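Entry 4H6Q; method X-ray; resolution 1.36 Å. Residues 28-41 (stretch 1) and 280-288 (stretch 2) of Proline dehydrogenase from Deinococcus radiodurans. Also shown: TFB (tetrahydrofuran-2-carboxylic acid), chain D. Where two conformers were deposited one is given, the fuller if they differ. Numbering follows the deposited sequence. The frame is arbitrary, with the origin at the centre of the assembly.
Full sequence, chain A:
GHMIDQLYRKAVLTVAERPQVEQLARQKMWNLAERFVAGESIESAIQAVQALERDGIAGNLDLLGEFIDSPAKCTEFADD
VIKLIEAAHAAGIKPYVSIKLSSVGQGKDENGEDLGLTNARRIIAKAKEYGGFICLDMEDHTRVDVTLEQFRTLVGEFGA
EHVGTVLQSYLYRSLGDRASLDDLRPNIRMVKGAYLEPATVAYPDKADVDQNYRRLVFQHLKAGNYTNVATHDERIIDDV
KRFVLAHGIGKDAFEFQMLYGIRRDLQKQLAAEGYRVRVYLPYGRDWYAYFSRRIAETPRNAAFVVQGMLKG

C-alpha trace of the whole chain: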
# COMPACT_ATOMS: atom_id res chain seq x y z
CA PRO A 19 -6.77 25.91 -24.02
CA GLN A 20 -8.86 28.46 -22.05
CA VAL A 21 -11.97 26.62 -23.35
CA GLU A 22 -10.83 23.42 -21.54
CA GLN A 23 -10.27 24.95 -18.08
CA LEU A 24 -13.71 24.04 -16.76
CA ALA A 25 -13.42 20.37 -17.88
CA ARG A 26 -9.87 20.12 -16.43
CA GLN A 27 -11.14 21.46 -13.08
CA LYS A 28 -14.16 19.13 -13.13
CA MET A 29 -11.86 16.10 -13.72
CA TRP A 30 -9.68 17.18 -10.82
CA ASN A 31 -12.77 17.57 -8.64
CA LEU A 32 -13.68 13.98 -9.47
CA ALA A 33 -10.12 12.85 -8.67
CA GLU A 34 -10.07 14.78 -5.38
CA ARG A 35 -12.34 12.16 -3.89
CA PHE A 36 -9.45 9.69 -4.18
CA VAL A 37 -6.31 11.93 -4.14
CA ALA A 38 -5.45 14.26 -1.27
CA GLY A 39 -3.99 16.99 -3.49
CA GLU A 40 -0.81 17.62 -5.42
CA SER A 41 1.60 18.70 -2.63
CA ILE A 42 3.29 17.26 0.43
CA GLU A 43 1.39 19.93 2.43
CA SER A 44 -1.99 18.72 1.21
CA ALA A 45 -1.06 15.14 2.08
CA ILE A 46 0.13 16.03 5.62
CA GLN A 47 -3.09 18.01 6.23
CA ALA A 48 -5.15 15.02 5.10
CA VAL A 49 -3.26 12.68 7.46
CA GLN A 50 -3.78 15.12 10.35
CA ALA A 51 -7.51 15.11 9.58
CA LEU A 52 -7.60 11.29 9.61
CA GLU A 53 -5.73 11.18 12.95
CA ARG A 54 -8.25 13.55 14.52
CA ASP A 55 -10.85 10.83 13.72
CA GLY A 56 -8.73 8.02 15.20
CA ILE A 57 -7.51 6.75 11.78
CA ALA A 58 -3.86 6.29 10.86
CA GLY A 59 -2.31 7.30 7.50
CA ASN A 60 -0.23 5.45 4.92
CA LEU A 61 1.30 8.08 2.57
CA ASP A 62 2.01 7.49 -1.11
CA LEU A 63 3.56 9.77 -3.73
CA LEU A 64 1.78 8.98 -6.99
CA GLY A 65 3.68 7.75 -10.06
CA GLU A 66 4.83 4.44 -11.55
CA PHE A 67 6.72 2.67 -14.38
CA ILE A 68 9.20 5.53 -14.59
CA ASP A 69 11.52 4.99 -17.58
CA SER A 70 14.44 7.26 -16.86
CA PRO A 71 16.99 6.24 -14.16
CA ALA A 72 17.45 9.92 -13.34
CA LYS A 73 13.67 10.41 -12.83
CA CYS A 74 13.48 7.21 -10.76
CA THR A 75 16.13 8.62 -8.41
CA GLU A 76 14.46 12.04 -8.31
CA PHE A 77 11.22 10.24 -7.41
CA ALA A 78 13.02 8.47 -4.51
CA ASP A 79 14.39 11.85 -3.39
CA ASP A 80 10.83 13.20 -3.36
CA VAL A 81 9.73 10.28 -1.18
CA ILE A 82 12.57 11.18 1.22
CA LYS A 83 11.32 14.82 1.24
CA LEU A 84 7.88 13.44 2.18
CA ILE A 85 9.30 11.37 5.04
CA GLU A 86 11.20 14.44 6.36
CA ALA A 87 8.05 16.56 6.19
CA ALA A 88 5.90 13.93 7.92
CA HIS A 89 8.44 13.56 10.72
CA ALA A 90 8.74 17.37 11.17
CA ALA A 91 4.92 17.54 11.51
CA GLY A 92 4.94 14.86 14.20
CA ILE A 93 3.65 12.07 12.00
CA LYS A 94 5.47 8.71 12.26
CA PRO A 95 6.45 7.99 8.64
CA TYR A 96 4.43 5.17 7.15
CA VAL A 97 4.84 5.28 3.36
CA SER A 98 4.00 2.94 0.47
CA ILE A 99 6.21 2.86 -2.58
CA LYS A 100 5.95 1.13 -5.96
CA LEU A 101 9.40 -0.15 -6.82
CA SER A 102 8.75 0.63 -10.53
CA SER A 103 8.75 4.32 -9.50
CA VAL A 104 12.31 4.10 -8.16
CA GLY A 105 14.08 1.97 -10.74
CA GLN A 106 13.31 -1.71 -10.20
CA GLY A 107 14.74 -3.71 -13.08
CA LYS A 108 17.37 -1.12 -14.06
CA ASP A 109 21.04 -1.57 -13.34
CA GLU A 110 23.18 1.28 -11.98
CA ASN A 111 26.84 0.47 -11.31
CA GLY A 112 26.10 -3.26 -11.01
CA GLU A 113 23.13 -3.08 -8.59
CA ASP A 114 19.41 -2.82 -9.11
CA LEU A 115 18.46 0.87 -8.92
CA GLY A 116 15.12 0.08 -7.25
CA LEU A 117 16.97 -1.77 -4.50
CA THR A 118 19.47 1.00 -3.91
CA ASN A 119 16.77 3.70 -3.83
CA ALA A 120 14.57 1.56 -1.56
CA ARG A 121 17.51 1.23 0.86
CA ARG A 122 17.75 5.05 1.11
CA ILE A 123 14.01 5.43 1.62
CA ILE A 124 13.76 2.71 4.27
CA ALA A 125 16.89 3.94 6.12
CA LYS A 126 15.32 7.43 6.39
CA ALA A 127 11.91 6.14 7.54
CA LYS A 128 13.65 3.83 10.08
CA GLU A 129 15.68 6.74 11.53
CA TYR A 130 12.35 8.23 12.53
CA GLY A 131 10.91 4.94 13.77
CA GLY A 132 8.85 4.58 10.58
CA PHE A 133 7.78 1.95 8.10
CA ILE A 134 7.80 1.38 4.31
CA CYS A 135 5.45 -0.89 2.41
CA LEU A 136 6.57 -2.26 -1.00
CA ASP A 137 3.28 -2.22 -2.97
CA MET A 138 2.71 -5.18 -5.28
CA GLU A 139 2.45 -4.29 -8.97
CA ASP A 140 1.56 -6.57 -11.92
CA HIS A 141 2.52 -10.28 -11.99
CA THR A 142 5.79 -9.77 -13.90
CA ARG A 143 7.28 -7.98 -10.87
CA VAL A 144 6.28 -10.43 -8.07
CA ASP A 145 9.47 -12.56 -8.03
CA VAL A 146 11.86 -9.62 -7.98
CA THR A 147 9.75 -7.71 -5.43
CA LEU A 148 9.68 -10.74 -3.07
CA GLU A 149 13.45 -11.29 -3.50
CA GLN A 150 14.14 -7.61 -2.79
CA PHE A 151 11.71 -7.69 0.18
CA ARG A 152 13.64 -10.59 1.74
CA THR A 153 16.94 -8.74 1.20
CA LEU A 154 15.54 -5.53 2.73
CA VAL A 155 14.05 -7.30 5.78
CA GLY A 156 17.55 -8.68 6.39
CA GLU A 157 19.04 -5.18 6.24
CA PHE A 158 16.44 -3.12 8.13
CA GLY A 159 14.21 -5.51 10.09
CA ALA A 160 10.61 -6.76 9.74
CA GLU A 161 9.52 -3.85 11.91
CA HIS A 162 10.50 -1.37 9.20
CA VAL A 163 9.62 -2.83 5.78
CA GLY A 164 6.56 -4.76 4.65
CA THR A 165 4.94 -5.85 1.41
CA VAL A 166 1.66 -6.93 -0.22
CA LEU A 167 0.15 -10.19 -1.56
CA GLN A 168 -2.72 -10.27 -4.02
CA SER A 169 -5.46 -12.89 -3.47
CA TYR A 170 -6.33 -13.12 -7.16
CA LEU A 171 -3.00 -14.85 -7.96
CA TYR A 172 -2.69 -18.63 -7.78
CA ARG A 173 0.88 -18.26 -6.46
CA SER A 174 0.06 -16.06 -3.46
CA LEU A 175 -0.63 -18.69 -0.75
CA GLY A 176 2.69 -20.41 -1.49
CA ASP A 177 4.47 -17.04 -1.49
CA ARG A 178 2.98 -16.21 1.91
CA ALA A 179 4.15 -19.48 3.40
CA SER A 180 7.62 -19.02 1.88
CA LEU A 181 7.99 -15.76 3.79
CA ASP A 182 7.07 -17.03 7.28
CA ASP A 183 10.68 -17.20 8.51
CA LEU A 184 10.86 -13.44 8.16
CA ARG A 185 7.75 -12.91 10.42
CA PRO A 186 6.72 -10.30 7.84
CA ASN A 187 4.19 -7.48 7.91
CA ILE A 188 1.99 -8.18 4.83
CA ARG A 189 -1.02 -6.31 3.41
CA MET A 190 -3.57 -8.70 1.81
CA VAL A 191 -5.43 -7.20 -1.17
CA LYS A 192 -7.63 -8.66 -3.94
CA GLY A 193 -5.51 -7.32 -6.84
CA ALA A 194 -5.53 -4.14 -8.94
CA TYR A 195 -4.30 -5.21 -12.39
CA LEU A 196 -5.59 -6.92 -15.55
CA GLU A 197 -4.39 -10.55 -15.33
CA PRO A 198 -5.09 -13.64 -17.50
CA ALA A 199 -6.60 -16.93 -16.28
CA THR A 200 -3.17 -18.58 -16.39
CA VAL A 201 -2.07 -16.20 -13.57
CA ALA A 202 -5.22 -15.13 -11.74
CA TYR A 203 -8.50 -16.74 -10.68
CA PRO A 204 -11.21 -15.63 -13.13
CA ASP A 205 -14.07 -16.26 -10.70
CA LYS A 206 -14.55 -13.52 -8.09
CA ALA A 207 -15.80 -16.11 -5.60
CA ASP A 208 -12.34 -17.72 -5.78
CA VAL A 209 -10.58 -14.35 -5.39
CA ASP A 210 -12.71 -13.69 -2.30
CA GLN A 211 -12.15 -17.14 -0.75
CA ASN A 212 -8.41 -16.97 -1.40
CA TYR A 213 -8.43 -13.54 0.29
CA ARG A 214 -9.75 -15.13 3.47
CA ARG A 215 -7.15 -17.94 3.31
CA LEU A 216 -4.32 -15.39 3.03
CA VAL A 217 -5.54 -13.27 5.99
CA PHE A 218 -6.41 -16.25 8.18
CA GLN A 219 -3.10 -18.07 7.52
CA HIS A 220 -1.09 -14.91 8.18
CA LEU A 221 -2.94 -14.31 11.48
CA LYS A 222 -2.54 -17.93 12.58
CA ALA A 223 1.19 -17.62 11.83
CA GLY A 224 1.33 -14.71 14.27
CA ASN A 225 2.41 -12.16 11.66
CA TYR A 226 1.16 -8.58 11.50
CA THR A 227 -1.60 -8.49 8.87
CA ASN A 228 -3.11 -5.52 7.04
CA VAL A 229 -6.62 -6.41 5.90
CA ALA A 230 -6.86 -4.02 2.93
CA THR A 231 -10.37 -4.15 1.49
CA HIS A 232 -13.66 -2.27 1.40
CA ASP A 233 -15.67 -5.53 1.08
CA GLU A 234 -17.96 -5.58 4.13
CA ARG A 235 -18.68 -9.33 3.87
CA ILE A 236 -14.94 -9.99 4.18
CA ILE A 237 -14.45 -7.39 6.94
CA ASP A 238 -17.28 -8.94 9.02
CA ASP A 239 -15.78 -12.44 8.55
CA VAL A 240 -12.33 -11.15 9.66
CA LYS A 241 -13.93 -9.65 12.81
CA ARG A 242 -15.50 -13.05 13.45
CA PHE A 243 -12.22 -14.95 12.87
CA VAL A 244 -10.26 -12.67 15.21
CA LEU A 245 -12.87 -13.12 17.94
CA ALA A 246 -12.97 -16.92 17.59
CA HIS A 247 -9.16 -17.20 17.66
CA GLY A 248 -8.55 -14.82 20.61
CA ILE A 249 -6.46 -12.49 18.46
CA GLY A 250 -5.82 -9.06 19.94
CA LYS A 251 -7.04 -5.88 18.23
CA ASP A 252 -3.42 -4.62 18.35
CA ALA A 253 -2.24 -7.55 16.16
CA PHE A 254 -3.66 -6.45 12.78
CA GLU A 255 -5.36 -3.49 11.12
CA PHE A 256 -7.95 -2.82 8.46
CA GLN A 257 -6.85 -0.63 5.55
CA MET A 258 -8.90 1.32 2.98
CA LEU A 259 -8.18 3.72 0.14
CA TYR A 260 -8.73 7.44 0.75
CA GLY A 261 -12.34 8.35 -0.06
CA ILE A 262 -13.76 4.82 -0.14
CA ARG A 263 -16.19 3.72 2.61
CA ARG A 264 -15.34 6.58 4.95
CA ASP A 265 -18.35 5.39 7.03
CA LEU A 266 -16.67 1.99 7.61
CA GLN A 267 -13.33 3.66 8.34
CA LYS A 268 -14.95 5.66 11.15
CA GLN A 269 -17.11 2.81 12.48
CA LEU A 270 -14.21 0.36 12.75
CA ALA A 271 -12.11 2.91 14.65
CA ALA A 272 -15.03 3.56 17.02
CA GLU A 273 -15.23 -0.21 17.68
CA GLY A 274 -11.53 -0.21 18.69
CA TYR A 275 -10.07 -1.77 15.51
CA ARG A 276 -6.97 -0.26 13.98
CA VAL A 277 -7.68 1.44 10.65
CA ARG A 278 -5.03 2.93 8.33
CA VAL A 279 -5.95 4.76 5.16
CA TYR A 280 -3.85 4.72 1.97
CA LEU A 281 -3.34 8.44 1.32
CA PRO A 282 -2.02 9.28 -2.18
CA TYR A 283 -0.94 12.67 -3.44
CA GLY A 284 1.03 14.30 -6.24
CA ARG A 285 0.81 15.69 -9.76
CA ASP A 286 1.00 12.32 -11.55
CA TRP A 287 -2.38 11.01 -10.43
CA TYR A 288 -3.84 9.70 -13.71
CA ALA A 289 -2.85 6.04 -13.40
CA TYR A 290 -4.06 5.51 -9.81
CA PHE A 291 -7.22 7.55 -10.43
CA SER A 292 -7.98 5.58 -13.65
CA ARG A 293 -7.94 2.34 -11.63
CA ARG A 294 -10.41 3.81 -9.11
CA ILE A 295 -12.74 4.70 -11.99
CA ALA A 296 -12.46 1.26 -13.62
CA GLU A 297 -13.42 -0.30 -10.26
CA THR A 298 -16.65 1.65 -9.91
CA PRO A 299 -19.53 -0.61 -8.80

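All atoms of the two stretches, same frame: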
# COMPACT_ATOMS: atom_id res chain seq x y z
N LYS A 28 -13.20 20.17 -13.45
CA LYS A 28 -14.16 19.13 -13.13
C LYS A 28 -13.53 17.74 -13.01
O LYS A 28 -13.91 16.99 -12.07
CB LYS A 28 -15.33 19.13 -14.11
CG LYS A 28 -16.27 20.34 -13.94
CD LYS A 28 -17.39 20.16 -14.96
CE LYS A 28 -18.47 21.24 -14.99
NZ LYS A 28 -19.12 21.33 -16.34
N MET A 29 -12.53 17.40 -13.85
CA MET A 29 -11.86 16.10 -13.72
C MET A 29 -11.08 16.03 -12.43
O MET A 29 -11.14 15.01 -11.71
CB MET A 29 -10.93 15.83 -14.89
CG MET A 29 -10.31 14.43 -14.84
SD MET A 29 -11.58 13.14 -15.10
CE MET A 29 -11.95 13.29 -16.84
N TRP A 30 -10.37 17.11 -12.10
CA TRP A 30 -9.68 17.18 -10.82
C TRP A 30 -10.65 17.10 -9.63
O TRP A 30 -10.36 16.40 -8.65
CB TRP A 30 -8.80 18.42 -10.74
CG TRP A 30 -8.19 18.63 -9.38
CD1 TRP A 30 -8.40 19.69 -8.58
CD2 TRP A 30 -7.29 17.76 -8.68
NE1 TRP A 30 -7.68 19.56 -7.42
CE2 TRP A 30 -7.00 18.37 -7.45
CE3 TRP A 30 -6.70 16.52 -8.97
CZ2 TRP A 30 -6.15 17.80 -6.51
CZ3 TRP A 30 -5.88 15.94 -8.03
CH2 TRP A 30 -5.60 16.58 -6.82
N ASN A 31 -11.83 17.71 -9.74
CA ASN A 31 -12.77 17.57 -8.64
C ASN A 31 -13.20 16.12 -8.45
O ASN A 31 -13.34 15.67 -7.31
CB ASN A 31 -14.02 18.43 -8.79
CG ASN A 31 -13.73 19.92 -8.80
OD1 ASN A 31 -12.74 20.41 -8.22
ND2 ASN A 31 -14.60 20.66 -9.46
N LEU A 32 -13.39 15.40 -9.55
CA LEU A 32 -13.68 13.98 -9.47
C LEU A 32 -12.51 13.25 -8.78
O LEU A 32 -12.71 12.48 -7.82
CB LEU A 32 -13.94 13.43 -10.87
CG LEU A 32 -14.30 11.96 -11.00
CD1 LEU A 32 -15.54 11.63 -10.14
CD2 LEU A 32 -14.55 11.57 -12.46
N ALA A 33 -11.29 13.52 -9.24
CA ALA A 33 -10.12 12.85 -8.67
C ALA A 33 -9.87 13.17 -7.20
O ALA A 33 -9.30 12.34 -6.47
CB ALA A 33 -8.89 13.15 -9.49
N GLU A 34 -10.29 14.34 -6.76
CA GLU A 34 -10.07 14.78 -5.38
C GLU A 34 -10.82 13.92 -4.36
O GLU A 34 -10.46 13.90 -3.18
CB GLU A 34 -10.48 16.21 -5.20
CG GLU A 34 -9.40 17.21 -5.51
CD GLU A 34 -9.87 18.62 -5.20
OE1 GLU A 34 -10.97 18.99 -5.67
OE2 GLU A 34 -9.16 19.34 -4.46
N ARG A 35 -11.80 13.16 -4.80
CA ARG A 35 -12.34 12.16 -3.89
C ARG A 35 -11.29 11.16 -3.42
O ARG A 35 -11.29 10.72 -2.24
CB ARG A 35 -13.49 11.42 -4.55
CG ARG A 35 -13.91 10.24 -3.70
CD ARG A 35 -15.16 9.63 -4.23
NE ARG A 35 -15.46 8.39 -3.53
CZ ARG A 35 -16.32 7.47 -3.96
NH1 ARG A 35 -16.94 7.65 -5.12
NH2 ARG A 35 -16.53 6.36 -3.24
N PHE A 36 -10.39 10.79 -4.35
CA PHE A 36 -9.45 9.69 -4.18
C PHE A 36 -8.02 10.16 -3.89
O PHE A 36 -7.18 9.34 -3.50
CB PHE A 36 -9.43 8.85 -5.45
CG PHE A 36 -10.75 8.27 -5.79
CD1 PHE A 36 -11.25 7.15 -5.11
CD2 PHE A 36 -11.48 8.78 -6.87
CE1 PHE A 36 -12.49 6.60 -5.46
CE2 PHE A 36 -12.70 8.22 -7.22
CZ PHE A 36 -13.21 7.12 -6.51
N VAL A 37 -7.71 11.43 -4.17
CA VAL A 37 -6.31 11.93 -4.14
C VAL A 37 -6.30 13.13 -3.24
O VAL A 37 -7.15 14.01 -3.41
CB VAL A 37 -5.85 12.31 -5.59
CG1 VAL A 37 -4.46 12.93 -5.58
CG2 VAL A 37 -5.96 11.07 -6.54
N ALA A 38 -5.38 13.17 -2.25
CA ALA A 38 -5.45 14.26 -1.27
C ALA A 38 -5.24 15.67 -1.89
O ALA A 38 -5.86 16.66 -1.44
CB ALA A 38 -4.53 13.98 -0.06
N GLY A 39 -4.44 15.74 -2.93
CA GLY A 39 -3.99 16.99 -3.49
C GLY A 39 -2.70 16.70 -4.21
O GLY A 39 -2.30 15.55 -4.35
N GLU A 40 -2.02 17.75 -4.62
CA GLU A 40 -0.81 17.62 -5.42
C GLU A 40 0.48 17.86 -4.64
O GLU A 40 1.57 17.61 -5.17
CB GLU A 40 -0.90 18.52 -6.67
CG GLU A 40 -2.01 18.04 -7.67
CD GLU A 40 -1.85 18.60 -9.10
OE1 GLU A 40 -1.22 19.66 -9.29
OE2 GLU A 40 -2.38 18.01 -10.07
N SER A 41 0.39 18.32 -3.39
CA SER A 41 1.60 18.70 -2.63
C SER A 41 1.81 17.87 -1.39
O SER A 41 0.86 17.30 -0.84
CB SER A 41 1.52 20.16 -2.18
OG SER A 41 0.45 20.36 -1.27
N TYR A 280 -4.83 4.47 3.02
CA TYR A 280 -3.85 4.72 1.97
C TYR A 280 -4.14 6.10 1.39
O TYR A 280 -5.23 6.34 0.84
CB TYR A 280 -3.98 3.59 0.93
CG TYR A 280 -2.85 3.49 -0.07
CD1 TYR A 280 -1.89 2.46 0.00
CD2 TYR A 280 -2.76 4.39 -1.18
CE1 TYR A 280 -0.86 2.35 -0.90
CE2 TYR A 280 -1.72 4.30 -2.10
CZ TYR A 280 -0.77 3.28 -1.94
OH TYR A 280 0.22 3.25 -2.88
N LEU A 281 -3.15 6.99 1.51
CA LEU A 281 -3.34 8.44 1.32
C LEU A 281 -2.40 8.91 0.23
O LEU A 281 -1.25 9.20 0.45
CB LEU A 281 -3.09 9.18 2.63
CG LEU A 281 -3.60 10.62 2.72
CD1 LEU A 281 -2.85 11.63 1.86
CD2 LEU A 281 -5.07 10.66 2.52
N PRO A 282 -2.89 8.94 -1.04
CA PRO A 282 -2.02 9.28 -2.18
C PRO A 282 -2.06 10.76 -2.51
O PRO A 282 -3.08 11.44 -2.28
CB PRO A 282 -2.62 8.45 -3.30
CG PRO A 282 -4.09 8.39 -2.97
CD PRO A 282 -4.25 8.55 -1.47
N TYR A 283 -0.96 11.29 -3.04
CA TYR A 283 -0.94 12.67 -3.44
C TYR A 283 0.08 12.82 -4.57
O TYR A 283 0.91 11.93 -4.82
CB TYR A 283 -0.54 13.60 -2.26
CG TYR A 283 0.95 13.49 -1.95
CD1 TYR A 283 1.89 14.44 -2.43
CD2 TYR A 283 1.44 12.37 -1.22
CE1 TYR A 283 3.25 14.28 -2.21
CE2 TYR A 283 2.82 12.21 -0.99
CZ TYR A 283 3.71 13.15 -1.51
OH TYR A 283 5.04 12.96 -1.30
N GLY A 284 0.02 13.95 -5.27
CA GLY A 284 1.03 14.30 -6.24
C GLY A 284 0.40 14.74 -7.55
O GLY A 284 -0.80 14.63 -7.79
N ARG A 285 1.26 15.22 -8.43
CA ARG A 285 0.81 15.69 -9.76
C ARG A 285 0.53 14.58 -10.76
O ARG A 285 -0.23 14.77 -11.72
CB ARG A 285 1.83 16.67 -10.35
CG ARG A 285 1.88 17.96 -9.56
N ASP A 286 1.13 13.41 -10.57
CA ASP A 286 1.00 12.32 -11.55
C ASP A 286 -0.08 11.32 -11.07
O ASP A 286 0.21 10.17 -10.76
CB ASP A 286 2.33 11.61 -11.71
CG ASP A 286 2.42 10.81 -12.98
OD1 ASP A 286 1.40 10.73 -13.73
OD2 ASP A 286 3.53 10.27 -13.20
N TRP A 287 -1.32 11.77 -11.05
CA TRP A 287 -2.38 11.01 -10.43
C TRP A 287 -3.23 10.21 -11.39
O TRP A 287 -4.11 9.48 -10.96
CB TRP A 287 -3.30 11.94 -9.60
CG TRP A 287 -3.69 13.27 -10.26
CD1 TRP A 287 -3.08 14.47 -10.08
CD2 TRP A 287 -4.80 13.52 -11.14
NE1 TRP A 287 -3.70 15.45 -10.81
CE2 TRP A 287 -4.77 14.90 -11.46
CE3 TRP A 287 -5.80 12.71 -11.72
CZ2 TRP A 287 -5.72 15.49 -12.33
CZ3 TRP A 287 -6.74 13.30 -12.56
CH2 TRP A 287 -6.69 14.67 -12.86
N TYR A 288 -2.96 10.31 -12.69
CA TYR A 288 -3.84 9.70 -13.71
C TYR A 288 -3.94 8.19 -13.64
O TYR A 288 -5.04 7.63 -13.79
CB TYR A 288 -3.43 10.15 -15.12
CG TYR A 288 -3.48 11.66 -15.22
CD1 TYR A 288 -4.70 12.32 -15.39
CD2 TYR A 288 -2.34 12.42 -15.02
CE1 TYR A 288 -4.77 13.67 -15.46
CE2 TYR A 288 -2.40 13.79 -15.06
CZ TYR A 288 -3.62 14.42 -15.29
OH TYR A 288 -3.68 15.79 -15.33
OA TFB D . -1.88 -0.11 -5.11
CA TFB D . -3.18 0.15 -5.62
C TFB D . -3.12 1.09 -6.80
OB TFB D . -4.14 1.22 -7.53
CB TFB D . -3.95 0.77 -4.53
CG TFB D . -2.92 1.34 -3.66
CD TFB D . -1.66 0.61 -3.90
OXT TFB D . -2.06 1.77 -7.08
O HOH W 1 -1.03 16.85 -12.97

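Two segments whose touching residues lie at least 242 positions apart in sequence meet in a mixed contact, in which two backbone hydrogen bonds tie a loop to the end of a strand and the glycine just after it while one buried indole, that of Trp 287, fills the space beside a helix.

The backbone bonds come first. Ala 38 N donates to Pro 282 O (2.9 Å), and Gly 284 N donates to Gly 39 O (3.0 Å); both are nearly linear, so the loop after the helix runs alongside the strand and the turn that follows it. Proline has no amide hydrogen to give, but its carbonyl remains a good acceptor. Gly 284 has backbone angles at which a CB would be jammed against the preceding carbonyl oxygen, so glycine suits the site, and its CA also makes a CA-H...O contact with Glu 40 O at 3.5 Å.

Trp 287 has the largest covered area of either stretch. Ala 33 lies over one face of its ring, with CB 4.1 Å from the centroid of the six-membered ring, a CH-pi contact for which a small methyl is well fitted. Trp 30 CE3 approaches Trp 287 CE2 to 3.5 Å over a face of the Trp 287 ring, the two ring planes inclined at 46°. Met 29 CG meets the ring edge, 4.1 Å from Trp 287 CH2, and Val 37 CG2 packs 4.1 Å from Trp 287 CB. The indole's one polar group is not wasted: Trp 287 NE1 donates to Glu 40 OE2 at 3.0 Å, pairing an N-H with a carboxylate. The O atom of a water lies between Glu 40 and Arg 285, donating to Arg 285 O (2.6 Å) and only weakly to Glu 40 OE2 (3.4 Å).

Farther along, Ala 38 CB points toward the strand and touches Leu 281 CD1 at 3.5 Å, a compact apolar pair beside the backbone bond.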